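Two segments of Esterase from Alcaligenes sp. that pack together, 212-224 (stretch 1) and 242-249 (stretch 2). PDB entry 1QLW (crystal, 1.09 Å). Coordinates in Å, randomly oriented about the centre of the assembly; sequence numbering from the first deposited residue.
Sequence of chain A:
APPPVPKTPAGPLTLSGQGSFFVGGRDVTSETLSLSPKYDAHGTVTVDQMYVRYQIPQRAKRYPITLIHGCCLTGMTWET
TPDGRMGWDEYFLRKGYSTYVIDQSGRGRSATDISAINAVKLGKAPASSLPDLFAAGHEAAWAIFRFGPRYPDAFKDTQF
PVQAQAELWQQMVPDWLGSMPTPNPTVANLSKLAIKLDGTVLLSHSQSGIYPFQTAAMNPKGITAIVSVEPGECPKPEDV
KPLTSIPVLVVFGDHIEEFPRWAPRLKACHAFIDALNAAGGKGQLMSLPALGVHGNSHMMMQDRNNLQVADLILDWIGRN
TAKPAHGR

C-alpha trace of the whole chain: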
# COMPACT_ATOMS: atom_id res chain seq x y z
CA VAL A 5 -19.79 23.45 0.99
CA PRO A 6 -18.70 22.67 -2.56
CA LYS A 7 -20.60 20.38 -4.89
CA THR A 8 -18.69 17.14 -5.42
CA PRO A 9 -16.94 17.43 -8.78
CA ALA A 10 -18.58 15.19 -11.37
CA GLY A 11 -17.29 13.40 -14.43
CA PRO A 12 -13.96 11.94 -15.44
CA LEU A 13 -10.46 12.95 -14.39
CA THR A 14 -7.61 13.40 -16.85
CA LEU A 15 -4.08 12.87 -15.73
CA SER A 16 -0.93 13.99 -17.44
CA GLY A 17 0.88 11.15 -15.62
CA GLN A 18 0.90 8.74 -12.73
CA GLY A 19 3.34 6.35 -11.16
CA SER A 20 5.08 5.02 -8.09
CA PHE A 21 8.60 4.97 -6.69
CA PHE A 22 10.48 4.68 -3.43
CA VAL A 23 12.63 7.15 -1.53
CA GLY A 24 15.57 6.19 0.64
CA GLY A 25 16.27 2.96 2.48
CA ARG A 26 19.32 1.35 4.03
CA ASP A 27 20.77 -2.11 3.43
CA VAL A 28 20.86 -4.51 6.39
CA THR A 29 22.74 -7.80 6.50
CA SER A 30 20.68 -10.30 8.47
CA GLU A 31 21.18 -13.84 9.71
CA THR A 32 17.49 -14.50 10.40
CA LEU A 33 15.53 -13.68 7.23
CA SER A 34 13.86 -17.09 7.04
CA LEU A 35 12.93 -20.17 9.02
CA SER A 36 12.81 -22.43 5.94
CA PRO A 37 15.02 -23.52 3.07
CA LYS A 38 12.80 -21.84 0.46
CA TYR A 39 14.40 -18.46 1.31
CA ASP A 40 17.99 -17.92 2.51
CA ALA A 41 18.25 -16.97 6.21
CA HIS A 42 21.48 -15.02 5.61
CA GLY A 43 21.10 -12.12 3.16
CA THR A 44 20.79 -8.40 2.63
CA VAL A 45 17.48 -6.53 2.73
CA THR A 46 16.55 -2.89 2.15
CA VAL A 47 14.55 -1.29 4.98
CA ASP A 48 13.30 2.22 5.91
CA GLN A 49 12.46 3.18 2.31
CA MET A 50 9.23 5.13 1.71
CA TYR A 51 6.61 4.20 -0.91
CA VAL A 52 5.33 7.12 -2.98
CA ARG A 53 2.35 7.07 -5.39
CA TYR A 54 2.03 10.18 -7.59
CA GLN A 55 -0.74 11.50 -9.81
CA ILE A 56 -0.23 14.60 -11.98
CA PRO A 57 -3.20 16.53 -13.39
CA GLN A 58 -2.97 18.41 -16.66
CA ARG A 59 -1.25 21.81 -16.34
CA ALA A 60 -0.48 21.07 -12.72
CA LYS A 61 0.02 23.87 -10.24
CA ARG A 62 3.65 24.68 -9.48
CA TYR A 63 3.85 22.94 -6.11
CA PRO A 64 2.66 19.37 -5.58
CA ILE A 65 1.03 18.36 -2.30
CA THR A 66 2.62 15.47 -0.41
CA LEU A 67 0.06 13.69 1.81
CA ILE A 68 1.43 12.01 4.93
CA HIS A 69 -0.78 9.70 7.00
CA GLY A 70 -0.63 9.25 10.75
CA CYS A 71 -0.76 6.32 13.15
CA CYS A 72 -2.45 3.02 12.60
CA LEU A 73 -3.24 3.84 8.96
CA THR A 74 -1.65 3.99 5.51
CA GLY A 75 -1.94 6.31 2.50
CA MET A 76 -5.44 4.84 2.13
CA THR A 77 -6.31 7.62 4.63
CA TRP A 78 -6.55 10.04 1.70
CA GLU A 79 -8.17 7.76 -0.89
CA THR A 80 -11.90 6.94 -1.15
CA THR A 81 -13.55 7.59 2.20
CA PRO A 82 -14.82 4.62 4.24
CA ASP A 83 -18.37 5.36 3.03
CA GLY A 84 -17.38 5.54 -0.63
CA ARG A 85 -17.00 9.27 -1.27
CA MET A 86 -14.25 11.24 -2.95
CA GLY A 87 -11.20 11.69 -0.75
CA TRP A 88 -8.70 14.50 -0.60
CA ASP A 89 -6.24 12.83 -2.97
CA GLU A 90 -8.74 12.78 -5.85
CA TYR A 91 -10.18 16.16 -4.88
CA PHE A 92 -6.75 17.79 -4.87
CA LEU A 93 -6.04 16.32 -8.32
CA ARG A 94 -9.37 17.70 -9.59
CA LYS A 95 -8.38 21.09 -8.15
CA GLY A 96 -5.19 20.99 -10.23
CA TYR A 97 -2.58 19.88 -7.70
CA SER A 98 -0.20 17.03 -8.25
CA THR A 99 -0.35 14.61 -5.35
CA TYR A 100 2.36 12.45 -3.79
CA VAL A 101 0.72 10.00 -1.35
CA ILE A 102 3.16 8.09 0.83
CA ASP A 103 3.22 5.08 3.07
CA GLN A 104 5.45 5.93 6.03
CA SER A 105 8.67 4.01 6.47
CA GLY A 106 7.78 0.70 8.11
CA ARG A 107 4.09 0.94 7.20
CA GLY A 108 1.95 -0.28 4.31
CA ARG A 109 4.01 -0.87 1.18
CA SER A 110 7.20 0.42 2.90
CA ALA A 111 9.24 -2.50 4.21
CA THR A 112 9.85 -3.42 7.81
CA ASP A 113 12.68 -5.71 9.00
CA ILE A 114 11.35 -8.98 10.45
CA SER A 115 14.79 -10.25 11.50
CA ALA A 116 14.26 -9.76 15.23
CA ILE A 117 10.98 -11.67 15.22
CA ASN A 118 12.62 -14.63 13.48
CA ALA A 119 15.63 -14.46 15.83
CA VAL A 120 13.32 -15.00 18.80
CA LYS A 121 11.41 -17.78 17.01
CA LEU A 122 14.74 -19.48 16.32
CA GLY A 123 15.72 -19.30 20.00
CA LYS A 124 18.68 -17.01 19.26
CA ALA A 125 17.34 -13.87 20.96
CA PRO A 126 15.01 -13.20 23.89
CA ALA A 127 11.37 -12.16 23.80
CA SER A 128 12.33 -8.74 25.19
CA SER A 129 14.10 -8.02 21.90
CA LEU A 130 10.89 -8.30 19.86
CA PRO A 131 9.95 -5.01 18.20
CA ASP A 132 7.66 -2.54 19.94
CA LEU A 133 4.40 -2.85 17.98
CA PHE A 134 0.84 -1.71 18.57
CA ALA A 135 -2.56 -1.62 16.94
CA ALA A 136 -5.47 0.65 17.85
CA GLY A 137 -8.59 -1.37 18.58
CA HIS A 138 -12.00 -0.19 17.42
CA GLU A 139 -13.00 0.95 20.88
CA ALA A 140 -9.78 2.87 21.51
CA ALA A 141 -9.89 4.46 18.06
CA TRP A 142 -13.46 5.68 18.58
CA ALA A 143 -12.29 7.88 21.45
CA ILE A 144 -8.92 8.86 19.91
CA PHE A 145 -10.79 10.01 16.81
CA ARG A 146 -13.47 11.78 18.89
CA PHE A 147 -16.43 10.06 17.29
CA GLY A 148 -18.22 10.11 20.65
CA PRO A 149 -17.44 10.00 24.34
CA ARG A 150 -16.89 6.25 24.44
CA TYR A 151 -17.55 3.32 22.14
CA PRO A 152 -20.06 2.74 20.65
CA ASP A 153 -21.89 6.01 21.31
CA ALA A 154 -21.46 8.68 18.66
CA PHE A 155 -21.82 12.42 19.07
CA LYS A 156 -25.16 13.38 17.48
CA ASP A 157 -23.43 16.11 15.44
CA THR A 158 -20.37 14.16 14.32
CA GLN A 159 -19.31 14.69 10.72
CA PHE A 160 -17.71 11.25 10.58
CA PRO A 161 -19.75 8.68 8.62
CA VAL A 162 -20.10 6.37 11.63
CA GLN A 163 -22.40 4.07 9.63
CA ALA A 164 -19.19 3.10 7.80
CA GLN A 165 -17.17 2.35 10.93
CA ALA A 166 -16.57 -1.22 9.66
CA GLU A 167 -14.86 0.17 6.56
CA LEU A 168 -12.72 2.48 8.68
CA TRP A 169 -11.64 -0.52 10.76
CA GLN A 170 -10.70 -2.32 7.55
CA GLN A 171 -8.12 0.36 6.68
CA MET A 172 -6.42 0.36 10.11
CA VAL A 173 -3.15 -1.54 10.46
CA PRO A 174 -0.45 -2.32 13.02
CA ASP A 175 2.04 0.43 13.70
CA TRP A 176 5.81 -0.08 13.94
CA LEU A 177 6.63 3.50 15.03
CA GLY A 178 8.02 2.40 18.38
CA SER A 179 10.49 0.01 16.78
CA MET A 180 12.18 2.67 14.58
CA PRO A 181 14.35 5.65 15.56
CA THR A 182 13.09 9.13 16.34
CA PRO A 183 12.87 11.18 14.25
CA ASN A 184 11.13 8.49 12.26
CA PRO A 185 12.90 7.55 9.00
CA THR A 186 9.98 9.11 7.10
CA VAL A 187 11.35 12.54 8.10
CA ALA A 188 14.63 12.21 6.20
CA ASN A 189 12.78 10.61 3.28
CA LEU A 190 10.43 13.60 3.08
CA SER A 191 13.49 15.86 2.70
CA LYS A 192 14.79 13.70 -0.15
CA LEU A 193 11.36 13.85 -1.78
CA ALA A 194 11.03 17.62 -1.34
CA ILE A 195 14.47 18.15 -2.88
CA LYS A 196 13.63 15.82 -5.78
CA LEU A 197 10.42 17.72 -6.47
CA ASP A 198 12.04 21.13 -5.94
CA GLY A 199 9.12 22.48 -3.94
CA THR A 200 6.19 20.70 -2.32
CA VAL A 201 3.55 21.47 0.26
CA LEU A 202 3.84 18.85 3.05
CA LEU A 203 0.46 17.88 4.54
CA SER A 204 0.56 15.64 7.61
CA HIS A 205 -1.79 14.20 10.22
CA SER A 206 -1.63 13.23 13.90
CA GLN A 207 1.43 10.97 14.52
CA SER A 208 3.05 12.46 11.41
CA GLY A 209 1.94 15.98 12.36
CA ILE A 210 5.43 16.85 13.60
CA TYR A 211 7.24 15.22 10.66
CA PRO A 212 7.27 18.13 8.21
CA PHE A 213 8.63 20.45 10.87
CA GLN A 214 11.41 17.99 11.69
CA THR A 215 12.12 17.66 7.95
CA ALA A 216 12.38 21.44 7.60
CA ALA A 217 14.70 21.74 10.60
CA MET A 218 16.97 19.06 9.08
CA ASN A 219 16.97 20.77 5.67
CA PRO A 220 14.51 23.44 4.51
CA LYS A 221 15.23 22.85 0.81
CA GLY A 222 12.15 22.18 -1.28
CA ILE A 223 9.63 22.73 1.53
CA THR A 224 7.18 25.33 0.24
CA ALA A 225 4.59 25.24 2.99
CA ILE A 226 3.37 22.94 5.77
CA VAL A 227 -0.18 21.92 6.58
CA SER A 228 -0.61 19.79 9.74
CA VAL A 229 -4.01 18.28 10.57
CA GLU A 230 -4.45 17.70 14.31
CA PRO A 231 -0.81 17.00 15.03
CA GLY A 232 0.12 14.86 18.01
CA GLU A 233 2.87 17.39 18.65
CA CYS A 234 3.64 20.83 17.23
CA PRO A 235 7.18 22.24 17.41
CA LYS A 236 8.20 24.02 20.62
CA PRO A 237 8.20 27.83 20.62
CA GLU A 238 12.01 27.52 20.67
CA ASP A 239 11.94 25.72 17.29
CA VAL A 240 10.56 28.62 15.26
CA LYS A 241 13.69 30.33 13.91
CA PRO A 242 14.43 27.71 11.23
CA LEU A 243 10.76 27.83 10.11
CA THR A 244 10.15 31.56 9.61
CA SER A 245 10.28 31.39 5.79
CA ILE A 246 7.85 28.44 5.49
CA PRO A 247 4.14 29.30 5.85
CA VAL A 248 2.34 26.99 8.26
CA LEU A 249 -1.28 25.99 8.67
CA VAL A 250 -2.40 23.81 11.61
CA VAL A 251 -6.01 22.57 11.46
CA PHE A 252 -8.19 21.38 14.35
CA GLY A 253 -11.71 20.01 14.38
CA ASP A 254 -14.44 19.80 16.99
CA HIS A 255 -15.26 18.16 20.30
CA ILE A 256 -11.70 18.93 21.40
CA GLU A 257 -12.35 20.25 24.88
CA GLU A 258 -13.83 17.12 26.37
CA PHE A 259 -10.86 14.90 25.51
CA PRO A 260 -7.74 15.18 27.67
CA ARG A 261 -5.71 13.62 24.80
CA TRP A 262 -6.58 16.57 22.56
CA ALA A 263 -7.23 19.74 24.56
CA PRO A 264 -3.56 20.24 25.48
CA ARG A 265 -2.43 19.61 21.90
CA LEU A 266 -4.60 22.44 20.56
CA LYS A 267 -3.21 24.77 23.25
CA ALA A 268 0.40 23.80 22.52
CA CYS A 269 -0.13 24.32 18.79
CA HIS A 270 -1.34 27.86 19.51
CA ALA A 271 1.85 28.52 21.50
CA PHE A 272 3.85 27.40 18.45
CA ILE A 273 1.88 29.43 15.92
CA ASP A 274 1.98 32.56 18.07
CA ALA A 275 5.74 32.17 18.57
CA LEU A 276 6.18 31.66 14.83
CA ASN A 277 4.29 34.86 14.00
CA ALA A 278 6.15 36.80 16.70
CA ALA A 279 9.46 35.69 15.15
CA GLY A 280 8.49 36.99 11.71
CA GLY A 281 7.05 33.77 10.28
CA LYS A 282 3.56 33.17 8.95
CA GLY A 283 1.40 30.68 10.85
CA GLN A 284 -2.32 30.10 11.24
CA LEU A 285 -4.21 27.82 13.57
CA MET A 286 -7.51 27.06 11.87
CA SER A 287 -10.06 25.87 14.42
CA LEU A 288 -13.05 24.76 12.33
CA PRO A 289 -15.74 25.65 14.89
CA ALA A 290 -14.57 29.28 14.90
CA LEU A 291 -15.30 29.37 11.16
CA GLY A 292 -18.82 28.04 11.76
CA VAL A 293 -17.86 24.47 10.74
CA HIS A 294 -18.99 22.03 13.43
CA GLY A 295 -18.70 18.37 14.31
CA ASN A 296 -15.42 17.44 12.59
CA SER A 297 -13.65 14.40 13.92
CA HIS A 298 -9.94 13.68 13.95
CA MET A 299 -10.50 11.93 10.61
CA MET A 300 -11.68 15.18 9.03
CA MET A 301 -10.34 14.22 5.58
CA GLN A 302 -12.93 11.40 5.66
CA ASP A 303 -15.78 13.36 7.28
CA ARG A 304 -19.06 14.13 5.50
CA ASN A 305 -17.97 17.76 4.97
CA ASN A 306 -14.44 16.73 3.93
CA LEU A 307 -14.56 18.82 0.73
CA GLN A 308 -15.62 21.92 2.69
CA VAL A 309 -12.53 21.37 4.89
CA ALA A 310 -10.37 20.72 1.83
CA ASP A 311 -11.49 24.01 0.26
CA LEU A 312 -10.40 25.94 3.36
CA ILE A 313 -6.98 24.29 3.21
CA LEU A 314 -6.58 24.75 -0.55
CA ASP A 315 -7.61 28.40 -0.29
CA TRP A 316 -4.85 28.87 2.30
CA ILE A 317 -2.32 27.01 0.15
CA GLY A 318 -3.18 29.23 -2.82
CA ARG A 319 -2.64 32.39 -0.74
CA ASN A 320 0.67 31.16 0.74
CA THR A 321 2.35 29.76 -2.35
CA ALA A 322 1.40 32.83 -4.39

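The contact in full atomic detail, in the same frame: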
# COMPACT_ATOMS: atom_id res chain seq x y z
N PRO A 212 6.80 17.09 9.13
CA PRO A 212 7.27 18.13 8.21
C PRO A 212 8.14 19.17 8.87
O PRO A 212 9.03 19.74 8.23
CB PRO A 212 6.00 18.74 7.62
CG PRO A 212 4.93 17.79 7.92
CD PRO A 212 5.33 16.94 9.09
N PHE A 213 7.84 19.48 10.13
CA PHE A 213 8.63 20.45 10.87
C PHE A 213 10.02 19.92 11.17
O PHE A 213 11.00 20.66 11.14
CB PHE A 213 7.90 20.83 12.17
CG PHE A 213 6.52 21.36 11.94
CD1 PHE A 213 6.31 22.65 11.45
CD2 PHE A 213 5.41 20.58 12.20
CE1 PHE A 213 5.03 23.14 11.25
CE2 PHE A 213 4.13 21.06 12.02
CZ PHE A 213 3.94 22.35 11.54
N GLN A 214 10.11 18.62 11.51
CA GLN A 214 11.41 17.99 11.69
C GLN A 214 12.16 17.93 10.36
O GLN A 214 13.38 18.12 10.33
CB GLN A 214 11.23 16.60 12.30
CG GLN A 214 10.68 16.68 13.70
CD GLN A 214 10.34 15.35 14.32
OE1 GLN A 214 10.10 14.36 13.60
NE2 GLN A 214 10.26 15.27 15.64
N THR A 215 11.48 17.67 9.26
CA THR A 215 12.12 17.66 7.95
C THR A 215 12.72 19.04 7.68
O THR A 215 13.89 19.14 7.29
CB THR A 215 11.10 17.29 6.86
OG1 THR A 215 10.57 15.99 7.13
CG2 THR A 215 11.74 17.30 5.48
N ALA A 216 11.92 20.10 7.90
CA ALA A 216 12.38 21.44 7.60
C ALA A 216 13.56 21.86 8.46
O ALA A 216 14.46 22.56 7.98
CB ALA A 216 11.23 22.42 7.72
N ALA A 217 13.57 21.43 9.73
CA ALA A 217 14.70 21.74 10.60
C ALA A 217 15.95 21.03 10.10
O ALA A 217 17.07 21.58 10.18
CB ALA A 217 14.39 21.33 12.03
N MET A 218 15.82 19.80 9.60
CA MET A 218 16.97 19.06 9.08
C MET A 218 17.51 19.72 7.81
O MET A 218 18.72 19.90 7.64
CB MET A 218 16.54 17.62 8.83
CG MET A 218 17.58 16.67 8.27
SD MET A 218 16.84 15.12 7.68
CE MET A 218 16.18 14.52 9.22
N ASN A 219 16.61 20.12 6.93
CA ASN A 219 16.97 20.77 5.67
C ASN A 219 15.73 21.44 5.10
O ASN A 219 14.76 20.75 4.79
CB ASN A 219 17.51 19.70 4.71
CG ASN A 219 18.09 20.29 3.46
OD1 ASN A 219 17.83 21.46 3.15
ND2 ASN A 219 18.91 19.54 2.73
N PRO A 220 15.69 22.76 4.99
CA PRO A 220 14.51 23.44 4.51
C PRO A 220 14.31 23.34 3.00
O PRO A 220 13.26 23.76 2.49
CB PRO A 220 14.73 24.89 4.93
CG PRO A 220 16.21 25.03 4.92
CD PRO A 220 16.76 23.70 5.41
N LYS A 221 15.29 22.84 2.26
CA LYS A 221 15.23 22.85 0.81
C LYS A 221 14.03 22.09 0.27
O LYS A 221 13.76 20.95 0.61
CB LYS A 221 16.51 22.26 0.22
CG LYS A 221 16.59 22.31 -1.30
CD LYS A 221 17.98 21.94 -1.80
CE LYS A 221 18.06 22.10 -3.31
NZ LYS A 221 17.36 23.33 -3.76
N GLY A 222 13.30 22.77 -0.60
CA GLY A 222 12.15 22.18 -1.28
C GLY A 222 10.85 22.17 -0.49
O GLY A 222 9.85 21.64 -0.99
N ILE A 223 10.84 22.73 0.72
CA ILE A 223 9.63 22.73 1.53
C ILE A 223 8.93 24.06 1.36
O ILE A 223 9.36 25.09 1.89
CB ILE A 223 9.91 22.44 3.01
CG1 ILE A 223 10.67 21.12 3.10
CG2 ILE A 223 8.62 22.42 3.81
CD1 ILE A 223 11.08 20.71 4.48
N THR A 224 7.84 24.08 0.61
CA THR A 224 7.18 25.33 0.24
C THR A 224 6.26 25.83 1.33
O THR A 224 6.19 27.03 1.57
CB THR A 224 6.40 25.07 -1.07
OG1 THR A 224 7.28 24.50 -2.04
CG2 THR A 224 5.76 26.34 -1.59
N PRO A 242 14.20 28.39 12.50
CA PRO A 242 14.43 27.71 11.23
C PRO A 242 13.20 27.62 10.34
O PRO A 242 13.32 27.27 9.15
CB PRO A 242 14.94 26.33 11.65
CG PRO A 242 15.47 26.51 13.04
CD PRO A 242 14.54 27.53 13.66
N LEU A 243 12.02 27.93 10.83
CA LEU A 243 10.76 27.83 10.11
C LEU A 243 10.15 29.13 9.64
O LEU A 243 9.05 29.16 9.07
CB LEU A 243 9.74 27.13 11.05
CG LEU A 243 10.19 25.77 11.59
CD1 LEU A 243 9.16 25.22 12.56
CD2 LEU A 243 10.42 24.76 10.47
N THR A 244 10.81 30.28 9.87
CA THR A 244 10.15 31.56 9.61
C THR A 244 9.93 31.87 8.14
O THR A 244 9.21 32.84 7.85
CB THR A 244 10.89 32.73 10.28
OG1 THR A 244 12.26 32.67 9.89
CG2 THR A 244 10.77 32.62 11.78
N SER A 245 10.53 31.15 7.20
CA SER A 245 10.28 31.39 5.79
C SER A 245 9.32 30.36 5.20
O SER A 245 9.07 30.43 4.00
CB SER A 245 11.59 31.39 4.99
OG SER A 245 12.26 32.62 5.22
N ILE A 246 8.77 29.47 6.01
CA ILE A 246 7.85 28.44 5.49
C ILE A 246 6.47 28.70 6.08
O ILE A 246 6.30 28.53 7.29
CB ILE A 246 8.34 27.04 5.90
CG1 ILE A 246 9.71 26.74 5.29
CG2 ILE A 246 7.35 25.97 5.47
CD1 ILE A 246 10.41 25.55 5.90
N PRO A 247 5.48 29.09 5.30
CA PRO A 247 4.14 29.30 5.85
C PRO A 247 3.61 28.00 6.42
O PRO A 247 3.80 26.92 5.84
CB PRO A 247 3.33 29.82 4.68
CG PRO A 247 4.33 30.32 3.68
CD PRO A 247 5.54 29.42 3.86
N VAL A 248 2.88 28.12 7.53
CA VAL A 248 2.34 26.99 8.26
C VAL A 248 0.86 27.16 8.58
O VAL A 248 0.44 28.20 9.05
CB VAL A 248 3.08 26.80 9.60
CG1 VAL A 248 2.45 25.72 10.46
CG2 VAL A 248 4.57 26.55 9.39
N LEU A 249 0.11 26.08 8.31
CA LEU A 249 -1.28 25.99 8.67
C LEU A 249 -1.49 24.76 9.55
O LEU A 249 -1.09 23.67 9.12
CB LEU A 249 -2.17 25.86 7.42
CG LEU A 249 -3.66 25.72 7.69
CD1 LEU A 249 -4.25 26.98 8.31
CD2 LEU A 249 -4.41 25.39 6.40
O HOH W 1 8.69 28.60 1.58

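The two stretches meet through apolar side chains, with no direct hydrogen bond between them, and bury 430 Å² in all, both sides summed. Stretch 1 brings the last turns of a helix, 212-218, then a loop and the start of a strand at Ile223. Stretch 2 leaves a 3-10 segment at Leu243, reverses through a type I turn from Leu243 to Ile246, and is in a strand by Val248. The CA atoms of Ala216 and Leu243 lie 7.1 Å apart and those of Thr224 and Ile246 6.1 Å apart, so the backbones come close at both the helical and the strand end of stretch 1.

Each turn is closed by its own backbone. Ile246 N donates to Leu243 O at 3.1 Å, and Ile223 N to Pro220 O at 3.2 Å in a type II turn, where Gly222 has the positive phi (82°) that glycine tolerates best. Where the helix gives way at Asn219, Lys221 N donates to Asn219 OD1 at 3.0 Å and 165°, tying the loop to the side chain before it.

The main bump is Ile246. Its CA-to-CB bond points toward stretch 1, and the other stretch covers 78 Å² of it, the largest such area in the contact. Its hollow is lined by the helix end, the turn and the strand: Ile246 CD1 lies 3.7 Å from Ala216 CB and 4.5 Å from Pro220 CB, while Ile246 CG2 sits 4.1 Å from Ile223 CG2. Ala216 CB receives a second side chain as well, with Leu243 CD2 3.7 Å from it.

Phe213, one helical turn before Ala217, fills a second site. Its CA-to-CB bond runs sideways, but with chi1 at -57° (m) the ring reaches stretch 2. Phe213 CE1 is 3.7 Å from Val248 CG1, which lies at the ring edge near its plane; Phe213 CD1 is 4.0 Å from Leu243 CD1, which approaches obliquely. Leu243 thus touches Ala216 with one methyl and Phe213 with the other, bridging two helix residues. These spacings are those of ordinary van der Waals packing.

At the strand end the backbone supplies the contact. The CA-to-CB bond of Thr224 points away from stretch 2, while its carbonyl faces it: Thr224 O is 3.4 Å from Pro247 CD. Proline has no amide hydrogen to offer this oxygen. Water 1 instead donates to Thr224 O at 3.0 Å and to Ser245 O at 3.1 Å, joining the two carbonyls by a polar bridge.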